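Local coordinates for protein 4-amino-4-deoxy-L-arabinose transferase or related glycosyltransferases of PMT family (Cupriavidus metallidurans, PDB 5EZM) that probably transfers a pentose sugar, 4-amino-4-deoxy-L-arabinose, to lipid A as a membrane-embedded glycosyltransferase of the GT-C fold, at residues V285-F288 with L289-I293; G456-T459 with V460-A464; M488-H491 with T492-Y496. All coordinates share one frame; numbering follows the deposited sequence.

Contact 1. Residues V285-F288 with L289-I293; sequences VFYF and LPLVI. With MPG ([(Z)-octadec-9-enyl] (2R)-2,3-bis(oxidanyl)propanoate), chain Q; MPG ([(Z)-octadec-9-enyl] (2R)-2,3-bis(oxidanyl)propanoate), chain B.
Tyr287 and Leu291, one turn apart along the chain, meet where the tyrosine ring passes the CD1 methyl of the leucine, while two lipid chains approach other parts of the same ring. With CG anti to the backbone N (chi1 176°), CG lies beside the carbonyl carbon, and the ring reaches the side chain of Leu291. Following it outward, CB of Tyr287 looks toward C7 of the MPG of chain B. The same C7 comes to the ring edge near its plane, 3.7 Å from CD1 of Tyr287. CE1 of Tyr287, one atom further, is 3.5 Å from C10 of the MPG of chain Q. On the other flank CD2, CE2 and CZ of Tyr287 all lie within 4.1 Å of CD1 of Leu291, which approaches obliquely and is nearest CE2, at 3.6 Å. This is the start of a predicted transmembrane helix, 285-303, in the GT-C membrane fold. Val292 N donates to Phe288 O at 2.9 Å, an i to i+4 bond, whereas Leu289 N reaches back to Phe286 O, at 3.2 Å, an i to i+3 bond. Pro290, which has no N-H to give, sits close to the helix start, where such a loss costs little; its CG is 3.7 Å from C9 of the chain Q lipid. The Phe288 ring lies under the edge of Tyr287, whose CD2 stands over its centre, and CD1 of Phe288 meets CD1 of Leu291 at 3.6 Å. Phe335 and Phe338 of helix 323-339 pack on the Phe288 side chain, while Lys344 and Pro346 touch that of Tyr287.

Contact 2. Residues G456-T459 with V460-A464; sequences GHET and VGRPA. With MPG ([(Z)-octadec-9-enyl] (2R)-2,3-bis(oxidanyl)propanoate), chain N; MPG ([(Z)-octadec-9-enyl] (2R)-2,3-bis(oxidanyl)propanoate), chain X.
Where helix 435-456, most of it predicted to span the membrane, gives way to the short helix 458-465, His457 and Val460 pack ring against methyl at the junction. CG2 of Val460 stands over one face of the His457 imidazole, 3.7 Å from its centroid and 29° off the normal, a CH-pi contact. With CG anti to the backbone N (chi1 -174°) and so beside the carbonyl carbon, the ring is brought to the side chain of Val460 on the next turn. Its opposite face carries C1 of the MPG of chain N, 3.7 Å from CE1 of His457, so the imidazole is a flat layer between protein and lipid. With an alanine in place of His457, Val460 CG2 and the lipid would probably lose the surface they share, and a gap would open between them. The backbone winds on through Gly461 N to His457 O and Arg462 N to Glu458 O, each 2.9 Å. The Glu458 chain bends at chi2 and brings its carboxylate alongside the aliphatic stem of Arg462, OE2 lying 3.4 Å from CB of Arg462. The two charged ends do not pair: OE2 of Glu458 is bonded to His53, and NH2 of Arg462 forms a salt bridge with Asp468. Thr459 turns its hydroxyl back on the preceding turn, OG1 giving a 2.8 Å bond to Gly456 O, which also accepts Thr459 N; its CG2 meets C3 of the MPG of chain X. Pro463 has no N-H to offer Thr459 O, and the helix kinks there. A threonine hydroxyl folded back onto an earlier carbonyl and a proline kink are both familiar features of helices in membrane proteins.

Contact 3. Residues M488-H491 with T492-Y496; sequences MLDH and TLPFY
From an extended Asp490 (phi/psi -72°/121°) the backbone folds through His491 and Thr492 into helix 493-497, with Tyr496 N bonding back to Thr492 O. The carboxylate of Asp490 spans the bend. Its OD2 accepts Thr492 N at 3.3 Å, on the anti side and close to the carboxylate plane, and Leu493 N at 3.2 Å, from well above that plane. Both donors come from the same face. This is an Asx turn extended into a helix cap, following strand 483-486 of the mixed sheet in the C-terminal domain. Two amide N-H groups at the helix start, where no earlier turn can supply carbonyls, are thus satisfied by one oxygen. The other oxygen, OD1, forms a salt bridge with Arg565 and also lies 3.5 Å from CB of Leu493. Beside it the Pro494 ring packs against the aspartate, CD of Pro494 being 3.9 Å from CB of Asp490. A water modelled between His491 O and Phe495 N makes at best a doubtful bridge, weak toward Phe495 N. OG1 of Thr492 is held by Ser465 O, and ND1 of His491 by the hydroxyl of Tyr80.

Contacts 2 and 3 adjoin, their centres about 15 Å apart: Ala464 O lies 3.9 Å from OG1 of Thr492, simple packing. Arg565 ties them further, its NE salt-bridged to Asp490 of contact 3 and its NH1 bonded to Ala464 O of contact 2. Contact 1 stands apart, with centres about 26 Å from contact 2 and about 31 Å from contact 3. Contacts 1 and 2 both meet MPG lipids, whereas a bound MPG lies about 11 Å from the Thr492 side chain in contact 3. Contact 3 comes near the metal site: the side chain of His491 lies about 11 Å from the zinc ion held by Glu87, His268 and His270.

Contact 1. Residues V285-F288 with L289-I293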
ATOM      1  N   VAL A 285      10.029 -18.927   6.575  1.00 94.79           N
ATOM      2  CA  VAL A 285       8.658 -18.978   7.067  1.00 88.40           C
ATOM      3  C   VAL A 285       8.414 -17.923   8.139  1.00 81.37           C
ATOM      4  O   VAL A 285       7.261 -17.575   8.409  1.00 79.54           O
ATOM      5  CB  VAL A 285       8.333 -20.395   7.586  1.00 90.47           C
ATOM      6  CG1 VAL A 285       9.027 -20.660   8.918  1.00 91.19           C
ATOM      7  CG2 VAL A 285       6.826 -20.604   7.694  1.00 89.33           C
ATOM      8  N   PHE A 286       9.474 -17.389   8.747  1.00 79.09           N
ATOM      9  CA  PHE A 286       9.358 -16.335   9.745  1.00 79.26           C
ATOM     10  C   PHE A 286       9.398 -14.937   9.127  1.00 80.39           C
ATOM     11  O   PHE A 286       9.615 -13.953   9.846  1.00 79.48           O
ATOM     12  CB  PHE A 286      10.469 -16.475  10.787  1.00 78.40           C
ATOM     13  CG  PHE A 286      10.739 -17.892  11.197  1.00 79.93           C
ATOM     14  CD1 PHE A 286       9.920 -18.530  12.110  1.00 80.70           C
ATOM     15  CD2 PHE A 286      11.818 -18.584  10.670  1.00 80.76           C
ATOM     16  CE1 PHE A 286      10.170 -19.834  12.489  1.00 83.64           C
ATOM     17  CE2 PHE A 286      12.074 -19.887  11.044  1.00 81.91           C
ATOM     18  CZ  PHE A 286      11.248 -20.514  11.954  1.00 84.13           C
ATOM     19  N   TYR A 287       9.178 -14.833   7.812  1.00 79.65           N
ATOM     20  CA  TYR A 287       9.359 -13.565   7.112  1.00 76.09           C
ATOM     21  C   TYR A 287       8.446 -12.477   7.667  1.00 75.53           C
ATOM     22  O   TYR A 287       8.886 -11.343   7.893  1.00 77.06           O
ATOM     23  CB  TYR A 287       9.118 -13.771   5.616  1.00 73.98           C
ATOM     24  CG  TYR A 287       9.169 -12.514   4.781  1.00 71.39           C
ATOM     25  CD1 TYR A 287      10.380 -11.983   4.362  1.00 70.37           C
ATOM     26  CD2 TYR A 287       8.000 -11.868   4.394  1.00 71.43           C
ATOM     27  CE1 TYR A 287      10.431 -10.839   3.595  1.00 70.34           C
ATOM     28  CE2 TYR A 287       8.039 -10.722   3.625  1.00 70.67           C
ATOM     29  CZ  TYR A 287       9.257 -10.210   3.228  1.00 71.90           C
ATOM     30  OH  TYR A 287       9.301  -9.067   2.461  1.00 72.38           O
ATOM     31  N   PHE A 288       7.178 -12.801   7.901  1.00 74.48           N
ATOM     32  CA  PHE A 288       6.189 -11.818   8.325  1.00 73.49           C
ATOM     33  C   PHE A 288       6.134 -11.630   9.835  1.00 75.64           C
ATOM     34  O   PHE A 288       5.248 -10.921  10.323  1.00 73.43           O
ATOM     35  CB  PHE A 288       4.802 -12.210   7.808  1.00 71.79           C
ATOM     36  CG  PHE A 288       4.672 -12.148   6.319  1.00 70.65           C
ATOM     37  CD1 PHE A 288       4.528 -10.929   5.676  1.00 69.15           C
ATOM     38  CD2 PHE A 288       4.688 -13.303   5.559  1.00 72.19           C
ATOM     39  CE1 PHE A 288       4.403 -10.863   4.303  1.00 68.10           C
ATOM     40  CE2 PHE A 288       4.566 -13.245   4.183  1.00 72.03           C
ATOM     41  CZ  PHE A 288       4.423 -12.023   3.554  1.00 69.91           C
ATOM     42  N   LEU A 289       7.056 -12.248  10.590  1.00 78.24           N
ATOM     43  CA  LEU A 289       7.020 -12.100  12.046  1.00 77.30           C
ATOM     44  C   LEU A 289       7.513 -10.724  12.485  1.00 75.98           C
ATOM     45  O   LEU A 289       6.772 -10.013  13.189  1.00 77.00           O
ATOM     46  CB  LEU A 289       7.789 -13.247  12.707  1.00 77.39           C
ATOM     47  CG  LEU A 289       7.695 -13.359  14.226  1.00 78.66           C
ATOM     48  CD1 LEU A 289       6.242 -13.312  14.675  1.00 79.81           C
ATOM     49  CD2 LEU A 289       8.370 -14.637  14.702  1.00 79.92           C
ATOM     50  N   PRO A 290       8.719 -10.272  12.108  1.00 73.80           N
ATOM     51  CA  PRO A 290       9.082  -8.883  12.419  1.00 69.74           C
ATOM     52  C   PRO A 290       8.217  -7.873  11.697  1.00 66.96           C
ATOM     53  O   PRO A 290       8.104  -6.735  12.167  1.00 66.80           O
ATOM     54  CB  PRO A 290      10.545  -8.790  11.970  1.00 68.74           C
ATOM     55  CG  PRO A 290      10.662  -9.800  10.904  1.00 70.38           C
ATOM     56  CD  PRO A 290       9.789 -10.940  11.343  1.00 74.13           C
ATOM     57  N   LEU A 291       7.601  -8.247  10.573  1.00 64.99           N
ATOM     58  CA  LEU A 291       6.693  -7.332   9.891  1.00 62.00           C
ATOM     59  C   LEU A 291       5.421  -7.119  10.701  1.00 62.06           C
ATOM     60  O   LEU A 291       4.955  -5.986  10.849  1.00 61.19           O
ATOM     61  CB  LEU A 291       6.359  -7.856   8.496  1.00 59.69           C
ATOM     62  CG  LEU A 291       7.426  -7.631   7.430  1.00 58.33           C
ATOM     63  CD1 LEU A 291       7.077  -8.404   6.175  1.00 60.73           C
ATOM     64  CD2 LEU A 291       7.556  -6.154   7.126  1.00 53.89           C
ATOM     65  N   VAL A 292       4.840  -8.198  11.229  1.00 62.95           N
ATOM     66  CA  VAL A 292       3.617  -8.044  12.009  1.00 62.92           C
ATOM     67  C   VAL A 292       3.923  -7.379  13.346  1.00 68.19           C
ATOM     68  O   VAL A 292       3.136  -6.559  13.836  1.00 69.48           O
ATOM     69  CB  VAL A 292       2.899  -9.400  12.183  1.00 61.11           C
ATOM     70  CG1 VAL A 292       3.675 -10.342  13.094  1.00 58.60           C
ATOM     71  CG2 VAL A 292       1.484  -9.193  12.716  1.00 62.39           C
ATOM     72  N   ILE A 293       5.077  -7.689  13.945  1.00 70.01           N
ATOM     73  CA  ILE A 293       5.409  -7.100  15.241  1.00 68.42           C
ATOM     74  C   ILE A 293       5.727  -5.615  15.088  1.00 62.61           C
ATOM     75  O   ILE A 293       5.234  -4.774  15.848  1.00 61.82           O
ATOM     76  CB  ILE A 293       6.568  -7.867  15.903  1.00 71.40           C
ATOM     77  CG1 ILE A 293       6.144  -9.302  16.214  1.00 73.68           C
ATOM     78  CG2 ILE A 293       7.014  -7.168  17.179  1.00 71.25           C
ATOM     79  CD1 ILE A 293       7.226 -10.126  16.860  1.00 75.69           C
TER
HETATM   80  C2  MPG Q 616      10.515  -4.868  14.608  1.00 92.19           C
HETATM   81  C3  MPG Q 616      11.289  -4.200  13.479  1.00 94.73           C
HETATM   82  C4  MPG Q 616      10.776  -4.610  12.106  1.00 96.62           C
HETATM   83  C5  MPG Q 616      11.914  -4.951  11.129  1.00 97.89           C
HETATM   84  C6  MPG Q 616      11.385  -5.505   9.796  1.00 98.54           C
HETATM   85  C7  MPG Q 616      12.346  -6.529   9.161  1.00 98.99           C
HETATM   86  C8  MPG Q 616      11.670  -7.321   8.016  1.00 99.34           C
HETATM   87  C9  MPG Q 616      12.348  -8.688   7.750  1.00 98.07           C
HETATM   88  C10 MPG Q 616      11.610  -9.497   6.648  1.00 96.93           C
HETATM   89  C1  MPG Q 616      10.942  -4.363  15.987  1.00 90.99           C
HETATM   90  C2  MPG B 642      13.705 -13.762  12.760  1.00 83.61           C
HETATM   91  C3  MPG B 642      12.941 -13.882  11.446  1.00 83.70           C
HETATM   92  C4  MPG B 642      13.797 -13.507  10.246  1.00 84.44           C
HETATM   93  C5  MPG B 642      12.976 -13.373   8.952  1.00 84.04           C
HETATM   94  C6  MPG B 642      13.843 -13.591   7.702  1.00 84.29           C
HETATM   95  C7  MPG B 642      13.039 -13.478   6.394  1.00 84.70           C
HETATM   96  C8  MPG B 642      13.794 -14.085   5.186  1.00 85.27           C
HETATM   97  C1  MPG B 642      12.804 -13.997  13.978  1.00 83.81           C

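Contact 2. Residues G456-T459 with V460-A464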
ATOM      1  N   GLY A 456      10.122  11.729   6.625  1.00 60.17           N
ATOM      2  CA  GLY A 456      11.570  11.801   6.594  1.00 61.35           C
ATOM      3  C   GLY A 456      12.178  10.981   5.475  1.00 60.58           C
ATOM      4  O   GLY A 456      13.259  11.310   4.976  1.00 62.17           O
ATOM      5  N   HIS A 457      11.498   9.911   5.060  1.00 57.88           N
ATOM      6  CA  HIS A 457      11.985   9.111   3.944  1.00 56.89           C
ATOM      7  C   HIS A 457      12.082   9.910   2.650  1.00 56.00           C
ATOM      8  O   HIS A 457      12.731   9.447   1.706  1.00 57.93           O
ATOM      9  CB  HIS A 457      11.086   7.891   3.734  1.00 55.44           C
ATOM     10  CG  HIS A 457      11.600   6.940   2.701  1.00 56.22           C
ATOM     11  ND1 HIS A 457      11.099   6.890   1.418  1.00 56.32           N
ATOM     12  CD2 HIS A 457      12.586   6.013   2.755  1.00 57.19           C
ATOM     13  CE1 HIS A 457      11.745   5.966   0.729  1.00 56.19           C
ATOM     14  NE2 HIS A 457      12.655   5.421   1.516  1.00 56.74           N
ATOM     15  N   GLU A 458      11.460  11.091   2.584  1.00 53.18           N
ATOM     16  CA  GLU A 458      11.620  11.953   1.418  1.00 53.45           C
ATOM     17  C   GLU A 458      13.085  12.286   1.157  1.00 55.10           C
ATOM     18  O   GLU A 458      13.478  12.484   0.000  1.00 52.85           O
ATOM     19  CB  GLU A 458      10.798  13.232   1.603  1.00 52.59           C
ATOM     20  CG  GLU A 458      11.150  14.380   0.676  1.00 54.32           C
ATOM     21  CD  GLU A 458      10.628  14.203  -0.739  1.00 58.20           C
ATOM     22  OE1 GLU A 458      10.277  13.072  -1.127  1.00 60.11           O
ATOM     23  OE2 GLU A 458      10.565  15.210  -1.472  1.00 61.38           O
ATOM     24  N   THR A 459      13.910  12.322   2.211  1.00 58.02           N
ATOM     25  CA  THR A 459      15.326  12.642   2.040  1.00 59.88           C
ATOM     26  C   THR A 459      16.002  11.689   1.061  1.00 60.51           C
ATOM     27  O   THR A 459      16.814  12.116   0.233  1.00 64.13           O
ATOM     28  CB  THR A 459      16.048  12.611   3.389  1.00 56.84           C
ATOM     29  OG1 THR A 459      15.865  11.329   4.002  1.00 58.96           O
ATOM     30  CG2 THR A 459      15.516  13.693   4.309  1.00 53.23           C
ATOM     31  N   VAL A 460      15.684  10.396   1.136  1.00 57.49           N
ATOM     32  CA  VAL A 460      16.271   9.426   0.220  1.00 62.11           C
ATOM     33  C   VAL A 460      15.357   9.107  -0.957  1.00 66.45           C
ATOM     34  O   VAL A 460      15.835   8.568  -1.967  1.00 71.68           O
ATOM     35  CB  VAL A 460      16.659   8.122   0.951  1.00 65.11           C
ATOM     36  CG1 VAL A 460      17.542   8.423   2.157  1.00 68.72           C
ATOM     37  CG2 VAL A 460      15.419   7.355   1.370  1.00 65.27           C
ATOM     38  N   GLY A 461      14.069   9.423  -0.864  1.00 64.22           N
ATOM     39  CA  GLY A 461      13.137   9.099  -1.924  1.00 62.94           C
ATOM     40  C   GLY A 461      13.131  10.117  -3.046  1.00 62.46           C
ATOM     41  O   GLY A 461      12.963   9.757  -4.217  1.00 61.66           O
ATOM     42  N   ARG A 462      13.306  11.393  -2.699  1.00 61.46           N
ATOM     43  CA  ARG A 462      13.309  12.441  -3.720  1.00 60.48           C
ATOM     44  C   ARG A 462      14.469  12.311  -4.702  1.00 63.06           C
ATOM     45  O   ARG A 462      14.226  12.395  -5.919  1.00 65.41           O
ATOM     46  CB  ARG A 462      13.292  13.818  -3.048  1.00 59.49           C
ATOM     47  CG  ARG A 462      13.589  14.957  -4.002  1.00 61.51           C
ATOM     48  CD  ARG A 462      13.557  16.307  -3.314  1.00 65.62           C
ATOM     49  NE  ARG A 462      14.129  17.344  -4.168  1.00 72.04           N
ATOM     50  CZ  ARG A 462      14.005  18.649  -3.952  1.00 77.77           C
ATOM     51  NH1 ARG A 462      13.320  19.092  -2.907  1.00 79.98           N
ATOM     52  NH2 ARG A 462      14.562  19.512  -4.785  1.00 80.92           N
ATOM     53  N   PRO A 463      15.724  12.115  -4.277  1.00 62.06           N
ATOM     54  CA  PRO A 463      16.793  11.931  -5.271  1.00 60.49           C
ATOM     55  C   PRO A 463      16.633  10.675  -6.100  1.00 57.22           C
ATOM     56  O   PRO A 463      17.202  10.597  -7.194  1.00 59.86           O
ATOM     57  CB  PRO A 463      18.067  11.879  -4.416  1.00 62.94           C
ATOM     58  CG  PRO A 463      17.601  11.443  -3.078  1.00 62.43           C
ATOM     59  CD  PRO A 463      16.263  12.092  -2.905  1.00 62.28           C
ATOM     60  N   ALA A 464      15.884   9.685  -5.618  1.00 55.47           N
ATOM     61  CA  ALA A 464      15.681   8.473  -6.400  1.00 55.37           C
ATOM     62  C   ALA A 464      14.550   8.633  -7.405  1.00 56.70           C
ATOM     63  O   ALA A 464      14.572   7.997  -8.466  1.00 59.02           O
ATOM     64  CB  ALA A 464      15.398   7.287  -5.475  1.00 52.59           C
TER
HETATM   65  C2  MPG N 613      10.061   2.864   2.909  1.00 97.26           C
HETATM   66  C3  MPG N 613       9.357   3.807   3.877  1.00 96.45           C
HETATM   67  C4  MPG N 613       9.796   3.587   5.316  1.00 94.89           C
HETATM   68  C5  MPG N 613       8.841   4.252   6.320  1.00 93.99           C
HETATM   69  C6  MPG N 613       9.086   3.756   7.754  1.00 93.60           C
HETATM   70  C7  MPG N 613       7.920   4.080   8.707  1.00 91.84           C
HETATM   71  C8  MPG N 613       8.043   3.316  10.047  1.00 92.03           C
HETATM   72  C1  MPG N 613       9.569   3.036   1.468  1.00 97.52           C
HETATM   73  C2  MPG X 623      14.243  17.331   4.647  1.00 77.75           C
HETATM   74  C3  MPG X 623      13.322  16.584   3.691  1.00 78.80           C
HETATM   75  C4  MPG X 623      12.128  15.948   4.390  1.00 79.65           C
HETATM   76  C5  MPG X 623      11.628  16.762   5.595  1.00 79.31           C
HETATM   77  C6  MPG X 623      10.671  15.967   6.499  1.00 78.31           C
HETATM   78  C7  MPG X 623       9.878  16.881   7.456  1.00 77.70           C
HETATM   79  C8  MPG X 623       8.983  16.092   8.442  1.00 77.69           C
HETATM   80  C1  MPG X 623      15.659  17.472   4.086  1.00 77.90           C

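Contact 3. Residues M488-H491 with T492-Y496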
ATOM      1  N   MET A 488      16.343  -0.601 -18.560  1.00 68.39           N
ATOM      2  CA  MET A 488      16.043   0.066 -17.298  1.00 68.55           C
ATOM      3  C   MET A 488      14.570   0.432 -17.289  1.00 68.41           C
ATOM      4  O   MET A 488      14.120   1.212 -18.135  1.00 69.90           O
ATOM      5  CB  MET A 488      16.910   1.313 -17.099  1.00 67.39           C
ATOM      6  CG  MET A 488      16.369   2.273 -16.048  1.00 65.53           C
ATOM      7  SD  MET A 488      17.567   3.506 -15.496  1.00 67.08           S
ATOM      8  CE  MET A 488      18.530   2.557 -14.321  1.00 69.09           C
ATOM      9  N   LEU A 489      13.824  -0.136 -16.347  1.00 65.39           N
ATOM     10  CA  LEU A 489      12.410   0.180 -16.175  1.00 60.40           C
ATOM     11  C   LEU A 489      12.324   1.236 -15.083  1.00 59.99           C
ATOM     12  O   LEU A 489      12.155   0.927 -13.903  1.00 64.67           O
ATOM     13  CB  LEU A 489      11.599  -1.065 -15.831  1.00 58.17           C
ATOM     14  CG  LEU A 489      10.094  -0.852 -15.641  1.00 52.74           C
ATOM     15  CD1 LEU A 489       9.511  -0.050 -16.797  1.00 46.76           C
ATOM     16  CD2 LEU A 489       9.372  -2.188 -15.488  1.00 55.50           C
ATOM     17  N   ASP A 490      12.462   2.497 -15.481  1.00 56.79           N
ATOM     18  CA  ASP A 490      12.328   3.597 -14.538  1.00 56.43           C
ATOM     19  C   ASP A 490      10.862   3.747 -14.151  1.00 56.83           C
ATOM     20  O   ASP A 490      10.004   3.956 -15.014  1.00 56.53           O
ATOM     21  CB  ASP A 490      12.864   4.888 -15.146  1.00 54.03           C
ATOM     22  CG  ASP A 490      13.264   5.900 -14.096  1.00 56.94           C
ATOM     23  OD1 ASP A 490      14.300   6.567 -14.287  1.00 59.45           O
ATOM     24  OD2 ASP A 490      12.551   6.024 -13.075  1.00 58.88           O
ATOM     25  N   HIS A 491      10.571   3.634 -12.858  1.00 58.58           N
ATOM     26  CA  HIS A 491       9.188   3.613 -12.405  1.00 60.91           C
ATOM     27  C   HIS A 491       8.645   4.984 -12.027  1.00 62.19           C
ATOM     28  O   HIS A 491       7.424   5.133 -11.906  1.00 63.33           O
ATOM     29  CB  HIS A 491       9.042   2.674 -11.207  1.00 62.60           C
ATOM     30  CG  HIS A 491       9.239   1.229 -11.542  1.00 62.06           C
ATOM     31  ND1 HIS A 491       8.275   0.474 -12.175  1.00 61.40           N
ATOM     32  CD2 HIS A 491      10.283   0.397 -11.320  1.00 62.31           C
ATOM     33  CE1 HIS A 491       8.717  -0.761 -12.330  1.00 62.38           C
ATOM     34  NE2 HIS A 491       9.933  -0.835 -11.817  1.00 63.41           N
ATOM     35  N   THR A 492       9.501   5.984 -11.841  1.00 61.00           N
ATOM     36  CA  THR A 492       9.050   7.291 -11.381  1.00 59.60           C
ATOM     37  C   THR A 492       9.289   8.408 -12.380  1.00 59.19           C
ATOM     38  O   THR A 492       8.463   9.319 -12.481  1.00 59.77           O
ATOM     39  CB  THR A 492       9.735   7.648 -10.059  1.00 62.21           C
ATOM     40  OG1 THR A 492      11.157   7.610 -10.233  1.00 63.85           O
ATOM     41  CG2 THR A 492       9.333   6.665  -8.972  1.00 63.80           C
ATOM     42  N   LEU A 493      10.399   8.372 -13.118  1.00 59.83           N
ATOM     43  CA  LEU A 493      10.706   9.465 -14.037  1.00 59.15           C
ATOM     44  C   LEU A 493       9.697   9.608 -15.173  1.00 57.61           C
ATOM     45  O   LEU A 493       9.325  10.754 -15.485  1.00 58.69           O
ATOM     46  CB  LEU A 493      12.126   9.300 -14.593  1.00 56.87           C
ATOM     47  CG  LEU A 493      12.609  10.424 -15.516  1.00 53.23           C
ATOM     48  CD1 LEU A 493      12.699  11.733 -14.754  1.00 54.58           C
ATOM     49  CD2 LEU A 493      13.947  10.075 -16.134  1.00 51.46           C
ATOM     50  N   PRO A 494       9.226   8.538 -15.830  1.00 54.05           N
ATOM     51  CA  PRO A 494       8.203   8.743 -16.872  1.00 54.90           C
ATOM     52  C   PRO A 494       6.942   9.414 -16.355  1.00 59.78           C
ATOM     53  O   PRO A 494       6.346  10.222 -17.079  1.00 65.13           O
ATOM     54  CB  PRO A 494       7.930   7.321 -17.390  1.00 52.18           C
ATOM     55  CG  PRO A 494       8.566   6.403 -16.415  1.00 50.89           C
ATOM     56  CD  PRO A 494       9.702   7.146 -15.812  1.00 51.12           C
ATOM     57  N   PHE A 495       6.523   9.120 -15.119  1.00 56.83           N
ATOM     58  CA  PHE A 495       5.365   9.807 -14.555  1.00 52.23           C
ATOM     59  C   PHE A 495       5.618  11.303 -14.454  1.00 52.48           C
ATOM     60  O   PHE A 495       4.782  12.114 -14.867  1.00 51.98           O
ATOM     61  CB  PHE A 495       5.018   9.239 -13.177  1.00 50.33           C
ATOM     62  CG  PHE A 495       3.909   9.987 -12.473  1.00 49.50           C
ATOM     63  CD1 PHE A 495       2.579   9.701 -12.745  1.00 51.30           C
ATOM     64  CD2 PHE A 495       4.196  10.974 -11.542  1.00 49.50           C
ATOM     65  CE1 PHE A 495       1.556  10.387 -12.096  1.00 53.59           C
ATOM     66  CE2 PHE A 495       3.181  11.663 -10.889  1.00 51.13           C
ATOM     67  CZ  PHE A 495       1.860  11.370 -11.165  1.00 52.54           C
ATOM     68  N   TYR A 496       6.768  11.688 -13.895  1.00 55.42           N
ATOM     69  CA  TYR A 496       7.064  13.108 -13.738  1.00 57.33           C
ATOM     70  C   TYR A 496       7.253  13.799 -15.081  1.00 59.75           C
ATOM     71  O   TYR A 496       7.021  15.009 -15.189  1.00 63.57           O
ATOM     72  CB  TYR A 496       8.293  13.299 -12.853  1.00 52.33           C
ATOM     73  CG  TYR A 496       7.980  13.107 -11.392  1.00 52.48           C
ATOM     74  CD1 TYR A 496       7.315  14.091 -10.675  1.00 52.72           C
ATOM     75  CD2 TYR A 496       8.334  11.936 -10.729  1.00 53.52           C
ATOM     76  CE1 TYR A 496       7.014  13.922  -9.339  1.00 52.86           C
ATOM     77  CE2 TYR A 496       8.037  11.758  -9.387  1.00 52.87           C
ATOM     78  CZ  TYR A 496       7.375  12.756  -8.702  1.00 53.08           C
ATOM     79  OH  TYR A 496       7.075  12.592  -7.372  1.00 57.24           O
TER
HETATM   80  O   HOH W   1       6.508   6.098 -14.014  1.00 41.83           O